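Local coordinates for carboxylesterase YbfK (Bacillus subtilis, PDB 4CCY), which hydrolyses carboxylic esters to an alcohol and a carboxylate, as a cytoplasmic carboxylesterase of the alpha/beta hydrolase superfamily, at residues A[179-184]-A[244-249]; A[183-188]-A[272-277]; A[66-71]-A[197-202]. All blocks are in the same frame, centred on the assembly; numbering follows the deposited sequence.

Interaction 1 of 3, residues A[179-184]-A[244-249]; sequences ESYIKW and EAMYHQ. With NA (sodium ion), chain C.
Trp184 and Ala245 mark the closest approach of the two backbones, with Trp184 CA 7.3 Å from Ala245 CA. Residues 179-184 are part of helix 175-186. Residues 244-248 lie in the loop after strand 236-241; His248 is the N-cap and Gln249 the first residue of helix 249-259. No hydrogen bond joins the two segments; the contact is mainly the Trp184 indole against Ala245 and Met246. The indole reaches the loop because CG stands anti to the backbone N, chi1 164°. Ala245 CB sits over one face of the indole, offset toward the rim. It makes a CH-pi contact with the five-membered ring, 4.2 Å from the centroid and 28° off the normal. Met246 crosses the indole at about a right angle. Its CG lies 3.8 Å from Trp184 CH2, and its bent end brings CE to the same ring carbon. Behind this surface the loop is tied by polar bonds. Met246 N donates to Glu244 OE2 at 3.0 Å, on the anti side and somewhat out of the carboxylate plane, while Glu244 OE1 is hydrogen-bonded to His273. A sodium ion takes Glu244 O at 2.3 Å, along with Tyr247 O, Gln249 OE1 and three waters. Glu244 is, by similarity, the charge relay acid. The chemistry is thus divided: apolar packing meets the helix, while hydrogen bonds and sodium coordination probably hold the acid loop in shape.

Interaction 2 of 3, residues A[183-188]-A[272-277]; sequences KWITGD and GHLLSL. With NA (sodium ion), chain D.
Ile185 packs against His273, and Thr186 against Leu274. The tight part is formed by Ile185, whose CG1 stands 3.6 Å from His273 CD2. CG1 is anti to the backbone N, chi1 -155°, and the turn at chi2 also lays CD1 near the imidazole carbons. This approach is oblique to the ring. His273 is the charge relay histidine by similarity; its ring nitrogens are hydrogen-bonded to Glu244 (ND1) and Ser129 (NE2). Beside it, Thr186 CG2 touches Leu274 CD1 at 3.7 Å. The looser part lies between the backbones, where no direct hydrogen bond forms. Water 5 bridges them instead, donating to Ile185 O at 3.0 Å and accepting from His273 N at 2.8 Å. Water 6 accepts from Leu274 N at 2.8 Å. A second hydrated region surrounds the sodium ion at the end of the helix. Thr186 OG1 binds it at 2.5 Å, with Gly187 O, three waters and Tyr190 O. Thr186 turns its methyl to Leu274, while its hydroxyl oxygen binds the metal and is also hydrogen-bonded to Ile182 O. The contact joins the end of helix 175-186 to the histidine loop, which follows strand 264-268 and leads into helix 275-278, where Leu277 meets Tyr71 and Pro72 of helix 71-80.

Interaction 3 of 3, residues A[66-71]-A[197-202]; sequences SSAMWY and QRQIVA
Gln199 reaches Ser66 with CG anti to its backbone N and the chain extended beyond, which carries the amide out from helix 194-205 to the loop. Ser66 has OG between its own backbone N and carbonyl carbon, chi1 79°, and its CB points toward the helix. Gln199 NE2 donates to Ser66 OG at 2.8 Å. The bond is moderately bent, with an angle of 143° at the hydrogen, and the hydroxyl oxygen lies 18° out of the amide plane. Ser66 OG also accepts from Ala68 N at 3.2 Å, which closes an ST turn at the start of the 3-10 segment 67-70. One hydroxyl oxygen therefore receives an N-H from its own turn and another from the distant helix. The turn bond probably helps to fix the position of that oxygen. The other end of the amide lies beside Ala68, with Gln199 OE1 3.7 Å from Ala68 CB. This is simple packing of a methyl against an oxygen. The polar partner of OE1 is Ser24 OG, at the end of helix 12-24, so both ends of the buried amide are hydrogen-bonded. Its two bonds should limit flipping of the amide about chi3. The whole contact is small: 86 Å² is buried, both sides summed. It is a structural contact, away from the charge relay residues and both sodium sites. It links the loop after strand 56-60, which leads into helix 71-80, to helix 194-205. Tyr21 of helix 12-24 touches both Ser66 and Gln199. On another side of helix 194-205, Ile200 and Val201 pack on helix 175-186.

In the fold
Interactions 1 and 2 adjoin, with centres 7 Å apart; both use helix 175-186 and share Lys183 and Trp184. One meets the loop of the charge relay acid and the other that of the histidine. The two loops join where Glu244 OE1 lies 2.7 Å from His273 ND1, a probable hydrogen bond. Met246 lies at the junction, its SD 3.4 Å from His273 CE1 and its CG 3.4 Å from Ile185 CD1. The side chain of His273 is about 3 Å from that of Ser129, the nucleophile by similarity. Interaction 3 is farther off, about 17 Å from interaction 1 and 14 Å from interaction 2, centre to centre. Ile182 and Ile200 link it to interaction 1; Met69 and Ser276 link it to interaction 2.

Interaction 1 of 3, residues A[179-184]-A[244-249]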
loop_
_atom_site.group_PDB
_atom_site.type_symbol
_atom_site.label_atom_id
_atom_site.label_comp_id
_atom_site.label_asym_id
_atom_site.label_seq_id
_atom_site.Cartn_x
_atom_site.Cartn_y
_atom_site.Cartn_z
ATOM N N GLU A 179 -16.900 -7.735 -5.842
ATOM C CA GLU A 179 -17.697 -7.986 -4.636
ATOM C C GLU A 179 -17.241 -9.256 -3.938
ATOM O O GLU A 179 -17.143 -9.296 -2.712
ATOM C CB GLU A 179 -19.177 -8.156 -4.969
ATOM C CG GLU A 179 -19.712 -7.222 -6.029
ATOM C CD GLU A 179 -20.620 -6.164 -5.471
ATOM O OE1 GLU A 179 -20.333 -5.651 -4.369
ATOM O OE2 GLU A 179 -21.617 -5.846 -6.140
ATOM N N SER A 180 -17.009 -10.304 -4.726
ATOM C CA SER A 180 -16.504 -11.569 -4.206
ATOM C C SER A 180 -15.145 -11.358 -3.520
ATOM O O SER A 180 -14.920 -11.850 -2.420
ATOM C CB SER A 180 -16.412 -12.604 -5.335
ATOM O OG SER A 180 -15.724 -13.771 -4.918
ATOM N N TYR A 181 -14.264 -10.601 -4.163
ATOM C CA TYR A 181 -12.958 -10.273 -3.588
ATOM C C TYR A 181 -13.102 -9.528 -2.271
ATOM O O TYR A 181 -12.447 -9.854 -1.284
ATOM C CB TYR A 181 -12.180 -9.400 -4.556
ATOM C CG TYR A 181 -10.778 -9.036 -4.116
ATOM C CD1 TYR A 181 -9.764 -9.979 -4.141
ATOM C CD2 TYR A 181 -10.457 -7.734 -3.710
ATOM C CE1 TYR A 181 -8.471 -9.652 -3.759
ATOM C CE2 TYR A 181 -9.157 -7.398 -3.334
ATOM C CZ TYR A 181 -8.165 -8.370 -3.370
ATOM O OH TYR A 181 -6.859 -8.093 -3.015
ATOM N N ILE A 182 -13.966 -8.516 -2.282
ATOM C CA ILE A 182 -14.170 -7.637 -1.132
ATOM C C ILE A 182 -14.722 -8.433 0.053
ATOM O O ILE A 182 -14.233 -8.296 1.174
ATOM C CB ILE A 182 -15.089 -6.438 -1.488
ATOM C CG1 ILE A 182 -14.327 -5.421 -2.351
ATOM C CG2 ILE A 182 -15.649 -5.770 -0.225
ATOM C CD1 ILE A 182 -15.202 -4.360 -2.995
ATOM N N LYS A 183 -15.718 -9.275 -0.215
ATOM C CA LYS A 183 -16.381 -10.065 0.813
ATOM C C LYS A 183 -15.374 -10.981 1.512
ATOM O O LYS A 183 -15.414 -11.176 2.727
ATOM C CB LYS A 183 -17.497 -10.882 0.165
ATOM C CG LYS A 183 -18.416 -11.628 1.108
ATOM C CD LYS A 183 -19.332 -12.558 0.315
ATOM C CE LYS A 183 -20.426 -11.786 -0.424
ATOM N NZ LYS A 183 -21.194 -12.612 -1.408
ATOM N N TRP A 184 -14.456 -11.511 0.720
ATOM C CA TRP A 184 -13.448 -12.441 1.177
ATOM C C TRP A 184 -12.356 -11.751 1.945
ATOM O O TRP A 184 -11.971 -12.205 3.012
ATOM C CB TRP A 184 -12.887 -13.162 -0.044
ATOM C CG TRP A 184 -11.590 -13.884 0.177
ATOM C CD1 TRP A 184 -11.373 -15.050 0.915
ATOM C CD2 TRP A 184 -10.275 -13.520 -0.374
ATOM N NE1 TRP A 184 -10.046 -15.407 0.876
ATOM C CE2 TRP A 184 -9.334 -14.536 0.111
ATOM C CE3 TRP A 184 -9.798 -12.482 -1.195
ATOM C CZ2 TRP A 184 -7.983 -14.502 -0.222
ATOM C CZ3 TRP A 184 -8.444 -12.471 -1.526
ATOM C CH2 TRP A 184 -7.556 -13.445 -1.042
ATOM N N GLU A 244 -6.080 -12.583 8.849
ATOM C CA GLU A 244 -5.538 -12.439 7.485
ATOM C C GLU A 244 -5.921 -13.590 6.550
ATOM O O GLU A 244 -5.499 -14.736 6.768
ATOM C CB GLU A 244 -4.008 -12.320 7.549
ATOM C CG GLU A 244 -3.293 -12.384 6.205
ATOM C CD GLU A 244 -3.682 -11.242 5.295
ATOM O OE1 GLU A 244 -3.099 -10.155 5.461
ATOM O OE2 GLU A 244 -4.577 -11.427 4.426
ATOM N N ALA A 245 -6.702 -13.277 5.512
ATOM C CA ALA A 245 -7.297 -14.304 4.645
ATOM C C ALA A 245 -6.359 -14.804 3.536
ATOM O O ALA A 245 -6.597 -15.859 2.952
ATOM C CB ALA A 245 -8.607 -13.800 4.036
ATOM N N MET A 246 -5.299 -14.050 3.270
ATOM C CA MET A 246 -4.456 -14.262 2.095
ATOM C C MET A 246 -3.289 -15.235 2.285
ATOM O O MET A 246 -2.737 -15.733 1.303
ATOM C CB MET A 246 -3.898 -12.927 1.591
ATOM C CG MET A 246 -4.941 -11.878 1.249
ATOM S SD MET A 246 -4.177 -10.557 0.270
ATOM C CE MET A 246 -4.344 -11.244 -1.379
ATOM N N TYR A 247 -2.906 -15.483 3.538
ATOM C CA TYR A 247 -1.799 -16.384 3.863
ATOM C C TYR A 247 -1.782 -16.737 5.346
ATOM O O TYR A 247 -2.648 -16.277 6.114
ATOM C CB TYR A 247 -0.447 -15.789 3.449
ATOM C CG TYR A 247 -0.211 -14.348 3.846
ATOM C CD1 TYR A 247 0.232 -14.016 5.125
ATOM C CD2 TYR A 247 -0.408 -13.322 2.937
ATOM C CE1 TYR A 247 0.479 -12.706 5.483
ATOM C CE2 TYR A 247 -0.183 -12.004 3.296
ATOM C CZ TYR A 247 0.261 -11.705 4.571
ATOM O OH TYR A 247 0.500 -10.395 4.934
ATOM N N HIS A 248 -0.810 -17.565 5.739
ATOM C CA HIS A 248 -0.620 -17.911 7.149
ATOM C C HIS A 248 0.239 -16.875 7.797
ATOM O O HIS A 248 1.474 -16.955 7.757
ATOM C CB HIS A 248 0.010 -19.294 7.305
ATOM C CG HIS A 248 -0.931 -20.433 6.987
ATOM N ND1 HIS A 248 -2.152 -20.538 7.543
ATOM C CD2 HIS A 248 -0.787 -21.524 6.148
ATOM C CE1 HIS A 248 -2.770 -21.634 7.069
ATOM N NE2 HIS A 248 -1.935 -22.242 6.221
ATOM N N GLN A 249 -0.404 -15.902 8.433
ATOM C CA GLN A 249 0.337 -14.780 9.025
ATOM C C GLN A 249 1.254 -15.204 10.175
ATOM O O GLN A 249 2.238 -14.528 10.449
ATOM C CB GLN A 249 -0.597 -13.625 9.424
ATOM C CG GLN A 249 -1.481 -13.873 10.646
ATOM C CD GLN A 249 -2.519 -14.950 10.422
ATOM O OE1 GLN A 249 -2.982 -15.174 9.300
ATOM N NE2 GLN A 249 -2.890 -15.624 11.482
HETATM NA NA NA C . -4.479 -16.369 8.017
HETATM O O HOH W 1 -3.469 -18.533 8.863
HETATM O O HOH W 2 -5.981 -16.535 9.930
HETATM O O HOH W 3 -5.604 -17.987 6.233
#

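Interaction 2 of 3, residues A[183-188]-A[272-277]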
loop_
_atom_site.group_PDB
_atom_site.type_symbol
_atom_site.label_atom_id
_atom_site.label_comp_id
_atom_site.label_asym_id
_atom_site.label_seq_id
_atom_site.Cartn_x
_atom_site.Cartn_y
_atom_site.Cartn_z
ATOM N N LYS A 183 -15.718 -9.275 -0.215
ATOM C CA LYS A 183 -16.381 -10.065 0.813
ATOM C C LYS A 183 -15.374 -10.981 1.512
ATOM O O LYS A 183 -15.414 -11.176 2.727
ATOM C CB LYS A 183 -17.497 -10.882 0.165
ATOM C CG LYS A 183 -18.416 -11.628 1.108
ATOM C CD LYS A 183 -19.332 -12.558 0.315
ATOM C CE LYS A 183 -20.426 -11.786 -0.424
ATOM N NZ LYS A 183 -21.194 -12.612 -1.408
ATOM N N TRP A 184 -14.456 -11.511 0.720
ATOM C CA TRP A 184 -13.448 -12.441 1.177
ATOM C C TRP A 184 -12.356 -11.751 1.945
ATOM O O TRP A 184 -11.971 -12.205 3.012
ATOM C CB TRP A 184 -12.887 -13.162 -0.044
ATOM C CG TRP A 184 -11.590 -13.884 0.177
ATOM C CD1 TRP A 184 -11.373 -15.050 0.915
ATOM C CD2 TRP A 184 -10.275 -13.520 -0.374
ATOM N NE1 TRP A 184 -10.046 -15.407 0.876
ATOM C CE2 TRP A 184 -9.334 -14.536 0.111
ATOM C CE3 TRP A 184 -9.798 -12.482 -1.195
ATOM C CZ2 TRP A 184 -7.983 -14.502 -0.222
ATOM C CZ3 TRP A 184 -8.444 -12.471 -1.526
ATOM C CH2 TRP A 184 -7.556 -13.445 -1.042
ATOM N N ILE A 185 -11.854 -10.643 1.405
ATOM C CA ILE A 185 -10.723 -9.933 2.004
ATOM C C ILE A 185 -11.091 -9.199 3.309
ATOM O O ILE A 185 -10.289 -9.148 4.243
ATOM C CB ILE A 185 -10.036 -8.993 0.975
ATOM C CG1 ILE A 185 -8.581 -8.733 1.354
ATOM C CG2 ILE A 185 -10.798 -7.684 0.797
ATOM C CD1 ILE A 185 -7.674 -9.907 1.074
ATOM N N THR A 186 -12.305 -8.653 3.372
ATOM C CA THR A 186 -12.761 -7.950 4.575
ATOM C C THR A 186 -13.002 -8.906 5.728
ATOM O O THR A 186 -12.677 -8.584 6.864
ATOM C CB THR A 186 -14.044 -7.117 4.355
ATOM O OG1 THR A 186 -15.098 -7.952 3.843
ATOM C CG2 THR A 186 -13.783 -5.936 3.428
ATOM N N GLY A 187 -13.559 -10.079 5.426
ATOM C CA GLY A 187 -13.962 -11.043 6.448
ATOM C C GLY A 187 -15.349 -10.721 6.972
ATOM O O GLY A 187 -15.939 -9.694 6.618
ATOM N N ASP A 188 -15.878 -11.591 7.823
ATOM C CA ASP A 188 -17.256 -11.448 8.282
ATOM C C ASP A 188 -17.465 -10.360 9.336
ATOM O O ASP A 188 -18.599 -10.038 9.665
ATOM C CB ASP A 188 -17.796 -12.799 8.767
ATOM C CG ASP A 188 -18.050 -13.753 7.619
ATOM O OD1 ASP A 188 -18.444 -13.267 6.536
ATOM O OD2 ASP A 188 -17.844 -14.976 7.780
ATOM N N GLY A 272 -8.453 -8.476 10.171
ATOM C CA GLY A 272 -7.960 -9.279 9.055
ATOM C C GLY A 272 -6.877 -8.559 8.275
ATOM O O GLY A 272 -6.020 -7.877 8.851
ATOM N N HIS A 273 -6.931 -8.719 6.956
ATOM C CA HIS A 273 -6.010 -8.089 6.011
ATOM C C HIS A 273 -6.007 -6.585 6.076
ATOM O O HIS A 273 -4.939 -5.957 6.026
ATOM C CB HIS A 273 -6.378 -8.523 4.590
ATOM C CG HIS A 273 -5.357 -8.131 3.542
ATOM N ND1 HIS A 273 -4.111 -8.640 3.522
ATOM C CD2 HIS A 273 -5.442 -7.249 2.453
ATOM C CE1 HIS A 273 -3.423 -8.114 2.480
ATOM N NE2 HIS A 273 -4.235 -7.265 1.829
ATOM N N LEU A 274 -7.199 -5.991 6.182
ATOM C CA LEU A 274 -7.364 -4.544 6.041
ATOM C C LEU A 274 -7.147 -3.804 7.362
ATOM O O LEU A 274 -7.992 -3.027 7.815
ATOM C CB LEU A 274 -8.735 -4.231 5.436
ATOM C CG LEU A 274 -8.993 -4.795 4.035
ATOM C CD1 LEU A 274 -10.375 -4.386 3.569
ATOM C CD2 LEU A 274 -7.927 -4.369 3.021
ATOM N N LEU A 275 -5.974 -4.029 7.944
ATOM C CA LEU A 275 -5.678 -3.652 9.321
ATOM C C LEU A 275 -5.756 -2.148 9.595
ATOM O O LEU A 275 -6.237 -1.739 10.660
ATOM C CB LEU A 275 -4.314 -4.229 9.736
ATOM C CG LEU A 275 -3.725 -4.060 11.143
ATOM C CD1 LEU A 275 -4.765 -4.235 12.250
ATOM C CD2 LEU A 275 -2.564 -5.043 11.328
ATOM N N SER A 276 -5.296 -1.326 8.659
ATOM C CA SER A 276 -5.335 0.121 8.872
ATOM C C SER A 276 -6.769 0.663 8.829
ATOM O O SER A 276 -7.051 1.726 9.400
ATOM C CB SER A 276 -4.452 0.849 7.861
ATOM O OG SER A 276 -4.878 0.563 6.543
ATOM N N LEU A 277 -7.664 -0.063 8.152
ATOM C CA LEU A 277 -9.072 0.325 8.059
ATOM C C LEU A 277 -9.917 -0.237 9.203
ATOM O O LEU A 277 -10.843 0.429 9.679
ATOM C CB LEU A 277 -9.675 -0.089 6.710
ATOM C CG LEU A 277 -9.292 0.719 5.459
ATOM C CD1 LEU A 277 -9.593 -0.087 4.206
ATOM C CD2 LEU A 277 -9.981 2.085 5.412
HETATM NA NA NA D . -17.129 -8.195 5.194
HETATM O O HOH W 4 -17.430 -10.170 4.249
HETATM O O HOH W 5 -8.365 -10.825 5.782
HETATM O O HOH W 6 -9.757 -7.061 6.773
HETATM O O HOH W 7 -18.083 -6.706 3.648
HETATM O O HOH W 8 -18.887 -8.082 6.651
#

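Interaction 3 of 3, residues A[66-71]-A[197-202]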
loop_
_atom_site.group_PDB
_atom_site.type_symbol
_atom_site.label_atom_id
_atom_site.label_comp_id
_atom_site.label_asym_id
_atom_site.label_seq_id
_atom_site.Cartn_x
_atom_site.Cartn_y
_atom_site.Cartn_z
ATOM N N SER A 66 -6.422 2.522 -3.890
ATOM C CA SER A 66 -5.945 3.908 -4.112
ATOM C C SER A 66 -5.624 4.605 -2.788
ATOM O O SER A 66 -5.903 4.071 -1.714
ATOM C CB SER A 66 -6.987 4.744 -4.860
ATOM O OG SER A 66 -7.991 5.171 -3.951
ATOM N N SER A 67 -5.081 5.817 -2.881
ATOM C CA SER A 67 -4.760 6.639 -1.701
ATOM C C SER A 67 -5.958 7.022 -0.826
ATOM O O SER A 67 -5.780 7.428 0.331
ATOM C CB SER A 67 -4.001 7.900 -2.126
ATOM O OG SER A 67 -2.681 7.550 -2.496
ATOM N N ALA A 68 -7.164 6.890 -1.381
ATOM C CA ALA A 68 -8.410 7.168 -0.647
ATOM C C ALA A 68 -8.537 6.377 0.673
ATOM O O ALA A 68 -9.145 6.856 1.633
ATOM C CB ALA A 68 -9.629 6.913 -1.537
ATOM N N MET A 69 -7.949 5.182 0.712
ATOM C CA MET A 69 -8.045 4.279 1.876
ATOM C C MET A 69 -7.380 4.813 3.153
ATOM O O MET A 69 -7.652 4.314 4.246
ATOM C CB MET A 69 -7.501 2.882 1.544
ATOM C CG MET A 69 -6.006 2.847 1.233
ATOM S SD MET A 69 -5.324 1.203 1.498
ATOM C CE MET A 69 -5.075 1.242 3.277
ATOM N N TRP A 70 -6.535 5.830 3.023
ATOM C CA TRP A 70 -5.906 6.441 4.196
ATOM C C TRP A 70 -6.757 7.417 4.989
ATOM O O TRP A 70 -6.267 8.000 5.959
ATOM C CB TRP A 70 -4.565 7.096 3.827
ATOM C CG TRP A 70 -3.595 6.126 3.202
ATOM C CD1 TRP A 70 -3.118 6.125 1.892
ATOM C CD2 TRP A 70 -2.975 4.953 3.835
ATOM N NE1 TRP A 70 -2.262 5.074 1.686
ATOM C CE2 TRP A 70 -2.132 4.334 2.810
ATOM C CE3 TRP A 70 -3.022 4.383 5.113
ATOM C CZ2 TRP A 70 -1.379 3.193 3.069
ATOM C CZ3 TRP A 70 -2.274 3.229 5.358
ATOM C CH2 TRP A 70 -1.466 2.651 4.364
ATOM N N TYR A 71 -8.026 7.604 4.626
ATOM C CA TYR A 71 -8.871 8.580 5.363
ATOM C C TYR A 71 -8.904 8.401 6.903
ATOM O O TYR A 71 -8.904 9.391 7.616
ATOM C CB TYR A 71 -10.297 8.711 4.775
ATOM C CG TYR A 71 -11.182 7.528 5.059
ATOM C CD1 TYR A 71 -11.939 7.454 6.242
ATOM C CD2 TYR A 71 -11.244 6.458 4.173
ATOM C CE1 TYR A 71 -12.725 6.343 6.520
ATOM C CE2 TYR A 71 -12.032 5.343 4.448
ATOM C CZ TYR A 71 -12.768 5.294 5.613
ATOM O OH TYR A 71 -13.547 4.182 5.877
ATOM N N GLN A 197 -16.289 0.798 -0.931
ATOM C CA GLN A 197 -16.916 -0.348 -1.587
ATOM C C GLN A 197 -17.207 -0.002 -3.042
ATOM O O GLN A 197 -16.815 -0.732 -3.962
ATOM C CB GLN A 197 -18.226 -0.708 -0.873
ATOM C CG GLN A 197 -18.979 -1.901 -1.463
ATOM C CD GLN A 197 -18.437 -3.240 -0.994
ATOM O OE1 GLN A 197 -17.815 -3.330 0.068
ATOM N NE2 GLN A 197 -18.671 -4.291 -1.787
ATOM N N ARG A 198 -17.854 1.141 -3.242
ATOM C CA ARG A 198 -18.276 1.567 -4.565
ATOM C C ARG A 198 -17.088 1.819 -5.501
ATOM O O ARG A 198 -17.090 1.368 -6.651
ATOM C CB ARG A 198 -19.164 2.811 -4.454
ATOM C CG ARG A 198 -19.434 3.490 -5.781
ATOM C CD ARG A 198 -20.567 2.792 -6.509
ATOM N NE ARG A 198 -20.528 3.043 -7.949
ATOM C CZ ARG A 198 -20.024 2.193 -8.839
ATOM N NH1 ARG A 198 -19.505 1.036 -8.436
ATOM N NH2 ARG A 198 -20.042 2.498 -10.133
ATOM N N GLN A 199 -16.077 2.524 -4.988
ATOM C CA GLN A 199 -14.909 2.903 -5.768
ATOM C C GLN A 199 -14.139 1.686 -6.271
ATOM O O GLN A 199 -13.796 1.608 -7.450
ATOM C CB GLN A 199 -13.984 3.820 -4.961
ATOM C CG GLN A 199 -12.747 4.231 -5.745
ATOM C CD GLN A 199 -11.723 4.992 -4.930
ATOM O OE1 GLN A 199 -12.061 5.691 -3.984
ATOM N NE2 GLN A 199 -10.464 4.880 -5.315
ATOM N N ILE A 200 -13.877 0.745 -5.371
ATOM C CA ILE A 200 -13.161 -0.478 -5.711
ATOM C C ILE A 200 -13.908 -1.298 -6.776
ATOM O O ILE A 200 -13.288 -1.802 -7.721
ATOM C CB ILE A 200 -12.872 -1.325 -4.446
ATOM C CG1 ILE A 200 -11.918 -0.564 -3.524
ATOM C CG2 ILE A 200 -12.302 -2.691 -4.818
ATOM C CD1 ILE A 200 -11.816 -1.164 -2.143
ATOM N N VAL A 201 -15.229 -1.419 -6.621
ATOM C CA VAL A 201 -16.078 -2.106 -7.604
ATOM C C VAL A 201 -15.985 -1.419 -8.962
ATOM O O VAL A 201 -15.755 -2.076 -9.972
ATOM C CB VAL A 201 -17.544 -2.226 -7.123
ATOM C CG1 VAL A 201 -18.468 -2.730 -8.234
ATOM C CG2 VAL A 201 -17.627 -3.157 -5.926
ATOM N N ALA A 202 -16.111 -0.093 -8.968
ATOM C CA ALA A 202 -16.046 0.704 -10.201
ATOM C C ALA A 202 -14.651 0.653 -10.825
ATOM O O ALA A 202 -14.503 0.728 -12.045
ATOM C CB ALA A 202 -16.476 2.146 -9.935
#